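Local structure of small S protein (Podospora anserina, 2WVQ) at residues A[201-205]-A[219-223]; A[54-58]-A[211-215]; A[46-51]-A[129-134]; A[90-95]-A[166-170]; A[22-26]-A[140-144]. The protein forms a prion and drives heterokaryon incompatibility, triggering a lethal reaction with its partner variant het-S when incompatible cells of this fungus fuse. The protein carries 2 engineered substitutions. All blocks are in the same frame, centred on the assembly; numbering follows the deposited sequence.

Contact 1: A[201-205]-A[219-223]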
# COMPACT_ATOMS: atom_id res chain seq x y z
N LEU A 201 -17.28 19.80 18.31
CA LEU A 201 -16.78 20.49 17.11
C LEU A 201 -15.24 20.63 17.08
O LEU A 201 -14.62 20.49 16.02
CB LEU A 201 -17.44 21.85 16.93
CG LEU A 201 -18.94 21.92 16.61
CD1 LEU A 201 -19.53 23.29 16.97
CD2 LEU A 201 -19.22 21.62 15.14
N THR A 202 -14.65 20.88 18.24
CA THR A 202 -13.19 20.91 18.41
C THR A 202 -12.58 19.56 18.08
O THR A 202 -11.52 19.48 17.47
CB THR A 202 -12.80 21.27 19.85
OG1 THR A 202 -13.55 22.40 20.26
CG2 THR A 202 -11.29 21.58 19.95
N ILE A 203 -13.26 18.50 18.52
CA ILE A 203 -12.85 17.11 18.24
C ILE A 203 -12.82 16.80 16.73
O ILE A 203 -11.86 16.18 16.22
CB ILE A 203 -13.75 16.08 19.02
CG1 ILE A 203 -13.38 16.10 20.51
CG2 ILE A 203 -13.61 14.63 18.41
CD1 ILE A 203 -14.25 15.20 21.38
N LEU A 204 -13.86 17.23 16.01
CA LEU A 204 -13.89 17.08 14.53
C LEU A 204 -12.83 17.94 13.84
O LEU A 204 -12.12 17.46 12.98
CB LEU A 204 -15.29 17.43 13.98
CG LEU A 204 -16.50 16.58 14.34
CD1 LEU A 204 -17.74 17.26 13.73
CD2 LEU A 204 -16.36 15.12 13.81
N LYS A 205 -12.75 19.22 14.20
CA LYS A 205 -11.68 20.14 13.77
C LYS A 205 -10.28 19.47 13.92
O LYS A 205 -9.52 19.43 12.95
CB LYS A 205 -11.74 21.45 14.57
CG LYS A 205 -10.91 22.58 13.99
CD LYS A 205 -10.61 23.63 15.03
CE LYS A 205 -9.55 24.62 14.53
NZ LYS A 205 -9.12 25.62 15.56
N ALA A 219 -16.02 22.87 10.92
CA ALA A 219 -15.91 22.91 12.39
C ALA A 219 -15.30 24.22 12.94
O ALA A 219 -15.84 24.80 13.88
CB ALA A 219 -15.13 21.71 12.90
N ALA A 220 -14.18 24.66 12.36
CA ALA A 220 -13.52 25.90 12.74
C ALA A 220 -14.44 27.10 12.56
O ALA A 220 -14.53 27.96 13.45
CB ALA A 220 -12.22 26.08 11.96
N GLN A 221 -15.12 27.16 11.41
CA GLN A 221 -16.06 28.25 11.12
C GLN A 221 -17.20 28.28 12.14
O GLN A 221 -17.70 29.34 12.48
CB GLN A 221 -16.64 28.11 9.70
CG GLN A 221 -15.81 28.77 8.55
CD GLN A 221 -16.04 28.09 7.16
OE1 GLN A 221 -16.63 26.99 7.04
NE2 GLN A 221 -15.56 28.76 6.12
N LYS A 222 -17.60 27.10 12.63
CA LYS A 222 -18.73 27.01 13.55
C LYS A 222 -18.37 27.37 15.00
O LYS A 222 -19.15 28.05 15.69
CB LYS A 222 -19.40 25.64 13.47
CG LYS A 222 -20.74 25.59 14.17
CD LYS A 222 -21.59 24.37 13.69
CE LYS A 222 -22.94 24.46 14.49
NZ LYS A 222 -24.05 23.74 13.76
N ILE A 223 -17.20 26.94 15.46
CA ILE A 223 -16.77 27.23 16.84
C ILE A 223 -16.34 28.68 17.03
O ILE A 223 -16.42 29.20 18.14
CB ILE A 223 -15.71 26.23 17.39
CG1 ILE A 223 -14.59 25.95 16.36
CG2 ILE A 223 -16.38 24.92 17.76
CD1 ILE A 223 -13.69 24.75 16.69

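Contact 2: A[54-58]-A[211-215]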
# COMPACT_ATOMS: atom_id res chain seq x y z
N ALA A 54 -16.20 9.39 5.71
CA ALA A 54 -17.16 10.51 5.47
C ALA A 54 -16.70 11.35 4.27
O ALA A 54 -17.51 11.85 3.48
CB ALA A 54 -17.29 11.41 6.74
N ARG A 55 -15.39 11.51 4.14
CA ARG A 55 -14.85 12.37 3.11
C ARG A 55 -14.92 11.71 1.73
O ARG A 55 -15.20 12.40 0.70
CB ARG A 55 -13.45 12.82 3.45
CG ARG A 55 -12.99 13.95 2.55
CD ARG A 55 -11.51 14.00 2.47
NE ARG A 55 -11.03 14.76 1.32
CZ ARG A 55 -9.75 14.78 0.96
NH1 ARG A 55 -8.84 14.09 1.65
NH2 ARG A 55 -9.38 15.48 -0.10
N LEU A 56 -14.69 10.40 1.70
CA LEU A 56 -14.84 9.57 0.51
C LEU A 56 -16.33 9.59 0.08
O LEU A 56 -16.67 9.85 -1.10
CB LEU A 56 -14.36 8.12 0.76
CG LEU A 56 -14.52 7.04 -0.35
CD1 LEU A 56 -13.76 7.37 -1.60
CD2 LEU A 56 -14.16 5.59 0.10
N SER A 57 -17.22 9.35 1.02
CA SER A 57 -18.62 9.42 0.65
C SER A 57 -19.10 10.83 0.20
O SER A 57 -19.94 10.91 -0.68
CB SER A 57 -19.53 8.77 1.67
OG SER A 57 -19.96 9.68 2.64
N ARG A 58 -18.57 11.91 0.80
CA ARG A 58 -18.84 13.26 0.36
C ARG A 58 -18.56 13.44 -1.11
O ARG A 58 -19.34 14.09 -1.79
CB ARG A 58 -18.14 14.35 1.18
CG ARG A 58 -18.76 15.81 1.02
CD ARG A 58 -17.92 16.83 1.78
NE ARG A 58 -17.74 16.40 3.17
CZ ARG A 58 -16.59 16.19 3.82
NH1 ARG A 58 -15.43 16.42 3.23
NH2 ARG A 58 -16.61 15.79 5.09
N ILE A 211 -6.63 14.95 7.01
CA ILE A 211 -7.45 13.96 6.29
C ILE A 211 -8.67 14.53 5.57
O ILE A 211 -9.06 14.05 4.51
CB ILE A 211 -7.80 12.71 7.19
CG1 ILE A 211 -8.76 13.03 8.33
CG2 ILE A 211 -6.53 12.12 7.81
CD1 ILE A 211 -8.85 11.88 9.36
N ASP A 212 -9.24 15.59 6.14
CA ASP A 212 -10.46 16.21 5.59
C ASP A 212 -10.52 17.70 5.95
O ASP A 212 -11.20 18.07 6.92
CB ASP A 212 -11.69 15.47 6.11
CG ASP A 212 -12.98 15.91 5.42
OD1 ASP A 212 -12.99 16.97 4.75
OD2 ASP A 212 -13.99 15.22 5.60
N ALA A 213 -9.82 18.53 5.17
CA ALA A 213 -9.78 20.00 5.36
C ALA A 213 -11.16 20.67 5.32
O ALA A 213 -11.39 21.63 6.07
CB ALA A 213 -8.86 20.64 4.35
N ALA A 214 -12.04 20.19 4.45
CA ALA A 214 -13.42 20.70 4.36
C ALA A 214 -14.18 20.58 5.70
O ALA A 214 -14.78 21.57 6.16
CB ALA A 214 -14.17 20.02 3.21
N MET A 215 -14.09 19.42 6.34
CA MET A 215 -14.66 19.19 7.69
C MET A 215 -13.95 19.99 8.76
O MET A 215 -14.57 20.55 9.66
CB MET A 215 -14.63 17.70 8.05
CG MET A 215 -15.24 17.37 9.42
SD MET A 215 -15.31 15.63 9.90
CE MET A 215 -16.03 14.78 8.49

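Contact 3: A[46-51]-A[129-134]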
# COMPACT_ATOMS: atom_id res chain seq x y z
N GLN A 46 -10.41 5.53 15.67
CA GLN A 46 -11.70 5.17 15.11
C GLN A 46 -12.37 6.39 14.44
O GLN A 46 -12.80 6.27 13.30
CB GLN A 46 -12.62 4.54 16.16
CG GLN A 46 -14.03 4.16 15.64
CD GLN A 46 -13.98 3.11 14.54
OE1 GLN A 46 -13.59 1.98 14.79
NE2 GLN A 46 -14.37 3.49 13.32
N LEU A 47 -12.38 7.53 15.12
CA LEU A 47 -12.90 8.78 14.52
C LEU A 47 -12.14 9.20 13.23
O LEU A 47 -12.77 9.72 12.31
CB LEU A 47 -13.00 9.92 15.54
CG LEU A 47 -14.01 9.74 16.70
CD1 LEU A 47 -13.85 10.77 17.78
CD2 LEU A 47 -15.46 9.71 16.21
N ARG A 48 -10.81 9.01 13.19
CA ARG A 48 -9.99 9.29 12.00
C ARG A 48 -10.44 8.43 10.80
O ARG A 48 -10.55 8.93 9.67
CB ARG A 48 -8.49 9.04 12.24
CG ARG A 48 -7.84 9.75 13.37
CD ARG A 48 -7.23 11.08 12.96
NE ARG A 48 -6.13 10.95 11.99
CZ ARG A 48 -5.52 11.99 11.41
NH1 ARG A 48 -5.91 13.24 11.71
NH2 ARG A 48 -4.53 11.80 10.55
N LEU A 49 -10.69 7.14 11.06
CA LEU A 49 -11.30 6.23 10.08
C LEU A 49 -12.73 6.65 9.60
O LEU A 49 -13.03 6.60 8.40
CB LEU A 49 -11.35 4.81 10.65
CG LEU A 49 -10.66 3.55 10.07
CD1 LEU A 49 -9.42 3.74 9.14
CD2 LEU A 49 -10.37 2.56 11.20
N ASP A 50 -13.59 7.03 10.54
CA ASP A 50 -14.96 7.47 10.22
C ASP A 50 -14.93 8.74 9.36
O ASP A 50 -15.77 8.91 8.48
CB ASP A 50 -15.80 7.75 11.48
CG ASP A 50 -15.92 6.53 12.44
OD1 ASP A 50 -16.17 6.78 13.64
OD2 ASP A 50 -15.80 5.34 12.03
N ILE A 51 -13.98 9.63 9.64
CA ILE A 51 -13.79 10.86 8.87
C ILE A 51 -13.29 10.60 7.45
O ILE A 51 -13.78 11.26 6.52
CB ILE A 51 -12.94 11.90 9.62
CG1 ILE A 51 -13.73 12.46 10.80
CG2 ILE A 51 -12.50 13.05 8.70
CD1 ILE A 51 -12.83 13.10 11.82
N LEU A 129 -20.21 11.06 18.22
CA LEU A 129 -19.55 11.48 16.99
C LEU A 129 -19.43 10.29 16.01
O LEU A 129 -19.77 10.42 14.84
CB LEU A 129 -18.20 12.14 17.27
CG LEU A 129 -17.98 13.63 16.97
CD1 LEU A 129 -19.28 14.42 16.82
CD2 LEU A 129 -17.01 14.33 17.96
N HIS A 130 -19.00 9.14 16.53
CA HIS A 130 -18.86 7.91 15.76
C HIS A 130 -20.20 7.56 15.10
O HIS A 130 -20.27 7.40 13.87
CB HIS A 130 -18.35 6.77 16.65
CG HIS A 130 -18.33 5.43 15.99
ND1 HIS A 130 -17.47 5.11 14.95
CD2 HIS A 130 -19.07 4.32 16.21
CE1 HIS A 130 -17.70 3.87 14.56
NE2 HIS A 130 -18.67 3.37 15.31
N ARG A 131 -21.26 7.51 15.90
CA ARG A 131 -22.59 7.23 15.38
C ARG A 131 -23.12 8.27 14.39
O ARG A 131 -23.68 7.89 13.38
CB ARG A 131 -23.56 6.91 16.51
CG ARG A 131 -23.23 5.58 17.12
CD ARG A 131 -23.69 5.45 18.54
NE ARG A 131 -23.39 4.10 19.00
CZ ARG A 131 -23.91 3.51 20.08
NH1 ARG A 131 -24.75 4.16 20.88
NH2 ARG A 131 -23.54 2.27 20.38
N ARG A 132 -22.91 9.56 14.67
CA ARG A 132 -23.25 10.65 13.74
C ARG A 132 -22.51 10.55 12.39
O ARG A 132 -23.11 10.67 11.33
CB ARG A 132 -22.98 12.02 14.40
CG ARG A 132 -22.98 13.21 13.44
CD ARG A 132 -23.08 14.55 14.18
NE ARG A 132 -24.48 14.89 14.46
CZ ARG A 132 -25.09 14.73 15.63
NH1 ARG A 132 -24.43 14.25 16.68
NH2 ARG A 132 -26.37 15.07 15.76
N LEU A 133 -21.19 10.33 12.44
CA LEU A 133 -20.38 10.19 11.22
C LEU A 133 -20.75 8.96 10.42
O LEU A 133 -20.82 9.00 9.18
CB LEU A 133 -18.89 10.19 11.57
CG LEU A 133 -17.87 11.32 11.44
CD1 LEU A 133 -18.36 12.74 11.29
CD2 LEU A 133 -16.90 11.21 12.63
N ASN A 134 -21.04 7.86 11.10
CA ASN A 134 -21.52 6.67 10.41
C ASN A 134 -22.91 6.92 9.77
O ASN A 134 -23.14 6.55 8.63
CB ASN A 134 -21.65 5.50 11.38
CG ASN A 134 -20.31 4.83 11.73
OD1 ASN A 134 -20.33 3.81 12.39
ND2 ASN A 134 -19.17 5.41 11.34
O HOH W 1 -18.23 7.52 8.93

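Contact 4: A[90-95]-A[166-170]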
# COMPACT_ATOMS: atom_id res chain seq x y z
N GLU A 90 -7.68 1.06 -6.82
CA GLU A 90 -6.55 1.16 -5.89
C GLU A 90 -6.94 1.30 -4.38
O GLU A 90 -6.26 0.72 -3.52
CB GLU A 90 -5.55 2.23 -6.35
CG GLU A 90 -4.08 1.74 -6.16
CD GLU A 90 -3.04 2.74 -6.55
OE1 GLU A 90 -2.04 2.87 -5.80
OE2 GLU A 90 -3.20 3.40 -7.60
N ILE A 91 -8.04 1.99 -4.06
CA ILE A 91 -8.55 1.98 -2.65
C ILE A 91 -8.93 0.55 -2.23
O ILE A 91 -8.61 0.12 -1.11
CB ILE A 91 -9.75 3.02 -2.38
CG1 ILE A 91 -9.26 4.44 -2.54
CG2 ILE A 91 -10.35 2.85 -0.96
CD1 ILE A 91 -10.37 5.50 -2.75
N LEU A 92 -9.59 -0.18 -3.13
CA LEU A 92 -9.90 -1.59 -2.92
C LEU A 92 -8.68 -2.50 -2.64
O LEU A 92 -8.73 -3.33 -1.72
CB LEU A 92 -10.74 -2.17 -4.07
CG LEU A 92 -12.29 -2.30 -3.95
CD1 LEU A 92 -12.93 -1.53 -2.85
CD2 LEU A 92 -13.07 -2.16 -5.27
N LEU A 93 -7.63 -2.34 -3.45
CA LEU A 93 -6.32 -3.02 -3.25
C LEU A 93 -5.69 -2.69 -1.87
O LEU A 93 -5.08 -3.54 -1.23
CB LEU A 93 -5.35 -2.62 -4.37
CG LEU A 93 -5.08 -3.46 -5.62
CD1 LEU A 93 -6.16 -4.45 -5.96
CD2 LEU A 93 -4.74 -2.58 -6.81
N LEU A 94 -5.81 -1.43 -1.48
CA LEU A 94 -5.41 -0.92 -0.18
C LEU A 94 -6.00 -1.71 1.01
O LEU A 94 -5.30 -2.05 1.97
CB LEU A 94 -5.83 0.57 -0.09
CG LEU A 94 -5.33 1.43 1.07
CD1 LEU A 94 -3.79 1.27 1.13
CD2 LEU A 94 -5.70 2.90 0.81
N PHE A 95 -7.30 -1.97 0.93
CA PHE A 95 -8.04 -2.72 1.94
C PHE A 95 -7.75 -4.24 1.82
O PHE A 95 -7.60 -4.92 2.84
CB PHE A 95 -9.56 -2.41 1.81
CG PHE A 95 -9.99 -1.11 2.48
CD1 PHE A 95 -10.27 0.03 1.71
CD2 PHE A 95 -10.10 -1.04 3.87
CE1 PHE A 95 -10.64 1.26 2.33
CE2 PHE A 95 -10.53 0.18 4.53
CZ PHE A 95 -10.79 1.33 3.76
N GLN A 166 -3.39 7.16 2.99
CA GLN A 166 -3.60 6.84 1.58
C GLN A 166 -5.03 7.15 1.10
O GLN A 166 -5.20 7.59 -0.04
CB GLN A 166 -3.23 5.39 1.30
CG GLN A 166 -1.73 5.12 1.44
CD GLN A 166 -1.21 4.17 0.38
OE1 GLN A 166 -0.49 3.21 0.69
NE2 GLN A 166 -1.53 4.45 -0.89
N VAL A 167 -6.05 6.92 1.93
CA VAL A 167 -7.44 7.29 1.54
C VAL A 167 -7.58 8.80 1.33
O VAL A 167 -8.20 9.21 0.35
CB VAL A 167 -8.58 6.64 2.42
CG1 VAL A 167 -10.00 7.21 2.07
CG2 VAL A 167 -8.63 5.09 2.23
N ALA A 168 -6.96 9.60 2.20
CA ALA A 168 -6.97 11.07 2.10
C ALA A 168 -6.33 11.53 0.80
O ALA A 168 -6.90 12.36 0.09
CB ALA A 168 -6.26 11.73 3.32
N ARG A 169 -5.17 10.95 0.48
CA ARG A 169 -4.49 11.22 -0.79
C ARG A 169 -5.30 10.78 -2.01
O ARG A 169 -5.34 11.48 -3.02
CB ARG A 169 -3.05 10.65 -0.82
CG ARG A 169 -2.10 11.19 0.27
CD ARG A 169 -2.43 12.62 0.71
NE ARG A 169 -2.41 12.71 2.17
CZ ARG A 169 -3.14 13.54 2.92
NH1 ARG A 169 -4.01 14.37 2.36
NH2 ARG A 169 -3.01 13.51 4.25
N PHE A 170 -5.96 9.63 -1.92
CA PHE A 170 -6.78 9.17 -3.03
C PHE A 170 -8.00 10.09 -3.26
O PHE A 170 -8.37 10.30 -4.41
CB PHE A 170 -7.21 7.72 -2.86
CG PHE A 170 -6.12 6.70 -3.16
CD1 PHE A 170 -5.90 5.62 -2.28
CD2 PHE A 170 -5.35 6.77 -4.31
CE1 PHE A 170 -4.93 4.65 -2.57
CE2 PHE A 170 -4.38 5.81 -4.59
CZ PHE A 170 -4.17 4.75 -3.71

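Contact 5: A[22-26]-A[140-144]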
# COMPACT_ATOMS: atom_id res chain seq x y z
N PHE A 22 -16.89 2.27 -6.25
CA PHE A 22 -17.00 3.32 -5.21
C PHE A 22 -17.80 2.90 -4.00
O PHE A 22 -17.33 3.07 -2.86
CB PHE A 22 -17.58 4.63 -5.75
CG PHE A 22 -17.86 5.64 -4.68
CD1 PHE A 22 -16.84 6.50 -4.23
CD2 PHE A 22 -19.10 5.74 -4.11
CE1 PHE A 22 -17.09 7.42 -3.22
CE2 PHE A 22 -19.38 6.69 -3.09
CZ PHE A 22 -18.38 7.53 -2.66
N ASN A 23 -19.00 2.35 -4.22
CA ASN A 23 -19.88 1.91 -3.11
C ASN A 23 -19.24 0.78 -2.29
O ASN A 23 -19.37 0.75 -1.07
CB ASN A 23 -21.31 1.56 -3.56
CG ASN A 23 -22.10 2.81 -4.05
OD1 ASN A 23 -22.05 3.88 -3.44
ND2 ASN A 23 -22.77 2.66 -5.18
N ASN A 24 -18.51 -0.09 -2.97
CA ASN A 24 -17.66 -1.13 -2.32
C ASN A 24 -16.55 -0.60 -1.41
O ASN A 24 -16.33 -1.16 -0.31
CB ASN A 24 -17.16 -2.13 -3.37
CG ASN A 24 -18.31 -2.95 -3.98
OD1 ASN A 24 -19.40 -3.02 -3.40
ND2 ASN A 24 -18.08 -3.58 -5.13
N CYS A 25 -15.86 0.46 -1.84
CA CYS A 25 -14.85 1.18 -1.08
C CYS A 25 -15.42 1.71 0.24
O CYS A 25 -14.85 1.49 1.33
CB CYS A 25 -14.23 2.36 -1.89
SG CYS A 25 -13.13 1.93 -3.28
N VAL A 26 -16.55 2.41 0.15
CA VAL A 26 -17.20 2.97 1.37
C VAL A 26 -17.57 1.81 2.31
O VAL A 26 -17.28 1.84 3.50
CB VAL A 26 -18.44 3.86 1.03
CG1 VAL A 26 -19.18 4.36 2.38
CG2 VAL A 26 -18.01 5.05 0.15
N ARG A 140 -26.37 8.44 2.67
CA ARG A 140 -25.97 8.77 1.30
C ARG A 140 -25.77 7.57 0.40
O ARG A 140 -25.81 7.70 -0.82
CB ARG A 140 -24.65 9.52 1.30
CG ARG A 140 -24.70 10.92 1.78
CD ARG A 140 -23.30 11.40 1.78
NE ARG A 140 -23.26 12.80 2.12
CZ ARG A 140 -22.22 13.41 2.67
NH1 ARG A 140 -21.11 12.73 3.00
NH2 ARG A 140 -22.31 14.70 2.92
N GLN A 141 -25.50 6.42 1.00
CA GLN A 141 -25.08 5.27 0.24
C GLN A 141 -26.26 4.61 -0.46
O GLN A 141 -27.41 4.67 0.01
CB GLN A 141 -24.24 4.28 1.09
CG GLN A 141 -22.85 4.86 1.55
CD GLN A 141 -22.06 5.55 0.43
OE1 GLN A 141 -21.54 4.87 -0.47
NE2 GLN A 141 -21.95 6.89 0.49
N LYS A 142 -25.96 4.06 -1.63
CA LYS A 142 -26.91 3.33 -2.41
C LYS A 142 -27.31 2.12 -1.59
O LYS A 142 -26.47 1.54 -0.88
CB LYS A 142 -26.30 2.87 -3.73
CG LYS A 142 -27.35 2.42 -4.74
CD LYS A 142 -26.72 1.51 -5.80
CE LYS A 142 -27.75 1.04 -6.82
NZ LYS A 142 -27.22 -0.10 -7.65
N GLN A 143 -28.60 1.80 -1.65
CA GLN A 143 -29.12 0.56 -1.09
C GLN A 143 -28.18 -0.62 -1.32
O GLN A 143 -27.67 -0.84 -2.42
CB GLN A 143 -30.47 0.24 -1.70
CG GLN A 143 -31.28 -0.70 -0.88
CD GLN A 143 -32.70 -0.83 -1.36
OE1 GLN A 143 -33.47 -1.62 -0.82
NE2 GLN A 143 -33.06 -0.05 -2.38
N THR A 144 -28.00 -1.40 -0.27
CA THR A 144 -27.13 -2.56 -0.33
C THR A 144 -27.93 -3.78 0.18
O THR A 144 -28.84 -3.62 0.99
CB THR A 144 -25.82 -2.31 0.50
OG1 THR A 144 -26.09 -1.44 1.61
CG2 THR A 144 -24.78 -1.62 -0.36

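Contact 1: A[201-205]-A[219-223]
Leu201 and Ile223 lie side by side, pointing opposite ways, where helix 198-207 faces helix 213-224. Leu201 can be followed outward from its backbone. Its CB lies only 3.4 Å from Ile223 CG2, closer than carbon atoms usually pack, and CG is still within 4.1 Å of the same methyl. The two branches then part company: CD1 stays near Ile223 CG2 and also comes within 3.8 Å of Lys222 CG, while CD2 reaches Lys222 CD at 3.9 Å. The Lys222 chain therefore runs across the fork of Leu201 at about a right angle, its aliphatic part serving as packing surface. Its ammonium leads away to the carbonyl of Ile192.

Ile223 has CG1 wedged between its own backbone N and carbonyl carbon (chi1 46°). This turns CG2 to Leu201 and lets CD1 meet Lys205 CD at 3.7 Å. Lys205, its chain fully extended, reaches obliquely over the partner helix, and its CE rests on the methyl of Ala220. Between these larger groups Ala219 keeps the backbones close: its CB sits 3.4 Å from Leu201 O and its CA is 5.2 Å from that of Lys205. The contact is almost wholly van der Waals, while the hydroxyl of Thr202 turns back to the carbonyl of Glu198 in its own helix. With axes 8.9 Å apart at an angle of 150°, the pair is an antiparallel helical hairpin that ends the mainly helical globular domain.

Contact 2: A[54-58]-A[211-215]
Ala54 begins the contact by resting its methyl against Met215, CB to CE at 4.0 Å. One residue on, Arg55 passes the side of Asp212: its CB and CG lie against the carboxylate, and the extended chain then carries the guanidinium to the backbone of Ile211. There NH1 makes a weak hydrogen bond to Ile211 O at 2.9 Å. The stronger partners of this arginine are elsewhere, Asp172 for NH2 and Glu175 for NE, both on helix 157-176.

A turn later Arg58 provides the main grip. Its chain bends at chi3 (-53°), bringing the guanidinium end-on to Asp212 in a two-pronged salt bridge. Arg58 NH2 meets Asp212 OD2 at 2.7 Å, near the guanidinium plane and on the syn lone pair, whereas Arg58 NH1 reaches Asp212 OD1 at 2.9 Å from a tilted position; the two flat groups are turned 40° apart. Arg58 NH2 also pairs with Glu191, and Met215 CE lies at the edge of the guanidinium, 3.6 Å from Arg58 NH2.

Asp212 is the N-cap of helix 213-224. Its OD1 accepts Met215 N at 3.1 Å from above the carboxylate plane, so this single oxygen serves both the helix start and Arg58. Buried charges are thus paired in a network, and the proximity of two arginines and a helix N-terminus would be expected to stabilise the ionised carboxylate of Asp212.

Contact 3: A[46-51]-A[129-134]
A nearly parallel helix pair in the core of the globular domain joins helix 42-62 to helix 124-140 through a histidine-carboxylate hydrogen bond, His130 to Asp50. The axes run 15° apart at a distance of 9.6 Å. The ring of His130 swings across because CG stands anti to the backbone N (chi1 173°), and ND1 donates to Asp50 OD1, which lies at the ring edge. The modelled separation of 2.5 Å between His130 ND1 and Asp50 OD1 is very short, and its exact value is best treated as doubtful. Carboxylate and ring planes are inclined by 39°.

The other oxygen of Asp50 is also engaged. Gln46, one turn earlier, bends its chain so that NE2 donates to Asp50 OD2 at 2.7 Å, approaching from above the carboxylate plane; the same amide packs against His130, with NE2 3.6 Å from CE1. Asn134 adds a weak bond from ND2 to OD2. The carboxylate is thereby held from both helices and its rotation restricted.

Beside this polar cluster lies an apolar strip. Leu133 CD2 nestles between Asp50 CB and Ile51 CG1, and Leu47 CD2 fits against Leu129 CB at 3.8 Å. Helix 198-207 closes the strip with Ile203, which touches both Leu47 and Leu129. A water bridges the two backbones, donating to Asp50 O at 2.9 Å and, weakly, to Leu133 O at 3.0 Å; it also accepts a weak bond from Asn134 ND2.

Contact 4: A[90-95]-A[166-170]
Phe170 and Leu94 are the main projections of an antiparallel helix pair in the mainly helical globular domain, formed by helix 79-108 and helix 157-176 beside the dimer interface. The axes are almost exactly opposed, at 177°, and stand 10.8 Å apart, a gap wide enough for large side chains to interleave.

The ring of Phe170 enters the hollow formed by the neighbours Glu90 and Ile91 and, one turn on, Leu94. Ile91 closes one side, its CG1 coming within 3.6 Å of Phe170 CD1. At the rim of the ring two groups lie near its plane: Leu94 CD2, 3.9 Å from CE1, and Glu90 OE1, 3.5 Å from CZ. The Glu90 carboxylate is turned 72° from the ring plane; OE1 lies at the ring edge while OE2 is held by Arg104 and Thr101 of the second subunit.

In return Leu94 fills the notch between Gln166, Val167 and Phe170. Its CG is anti to the backbone N (chi1 -170°), which carries the fork toward the other helix; CD2 presses on Gln166 CB at 3.5 Å and also touches Val167 CG2. The other branch, CD1, lies beside the Gln166 amide, whose OE1 accepts from Lys162 of the second subunit. Deeper in the domain, Val167 CG2 is the bump, set over the groove between Ile91 and Phe95, with 4.3 Å to Ile91 CG2 and the same distance to Phe95 CE1.

Contact 5: A[22-26]-A[140-144]
Gln141 leans on Val26 and Asn23 where the loop that follows helix 124-140 passes over helix 18-28, at the N-terminal end of the mainly helical globular domain. The loop runs in an extended course here, and the closest CA atoms, those of Asn23 and Gln141, are 7.0 Å apart.

The apolar contacts centre on Val26. Its isopropyl group meets the Gln141 side chain head-on: CG1 lies 3.8 Å from Gln141 CG and 3.7 Å from Gln141 CD. The glutamine reaches this place by folding, since its chain bends at chi2 (-47°) and turns the amide in toward the helix. Behind the valine, CG2 rests over one face of the Phe22 ring, offset toward the rim. The Phe22 side chain, set nearly square to that of Gln141, carries the packing inward to Trp59 and Leu56 of helix 42-62; Ser57 of that helix also touches Gln141.

The polar contact is between two amides, those of Asn23 and Gln141, whose planes stand 69° apart. As modelled, Asn23 OD1 and Gln141 OE1 are separated by 3.2 Å; the orientation of both amides is doubtful, and with one of them turned over the pair could be a hydrogen bond, which the model does not settle.

A last, solvent-side contact comes from Lys142. Its extended chain leads away, standing roughly perpendicular to the Asn23 side chain, with Lys142 CB 4.2 Å from Asn23 CG.

How the contacts relate
Helix 42-62 runs through the middle of the set, lending its earlier part to contact 3 and its later part to contact 2, whose centres lie 11 Å apart; Met215 SD packs on Ile51 CG1 between them. Contact 1 adjoins both, its centre 14 Å from each of theirs, with Ile203 and Leu204 reaching Leu129. Contact 2 also meets contact 4 where Arg55 approaches the carbonyl of Ala168, and contact 5 where Ser57 and Arg140 probably share a hydrogen bond. Contacts 4 and 5 join through Cys25, wedged against Ile91 and Leu92. They lie across the chain's centre from contact 1, their centres about 26 and 27 Å from its own. Among the five, contact 4 alone touches the second subunit.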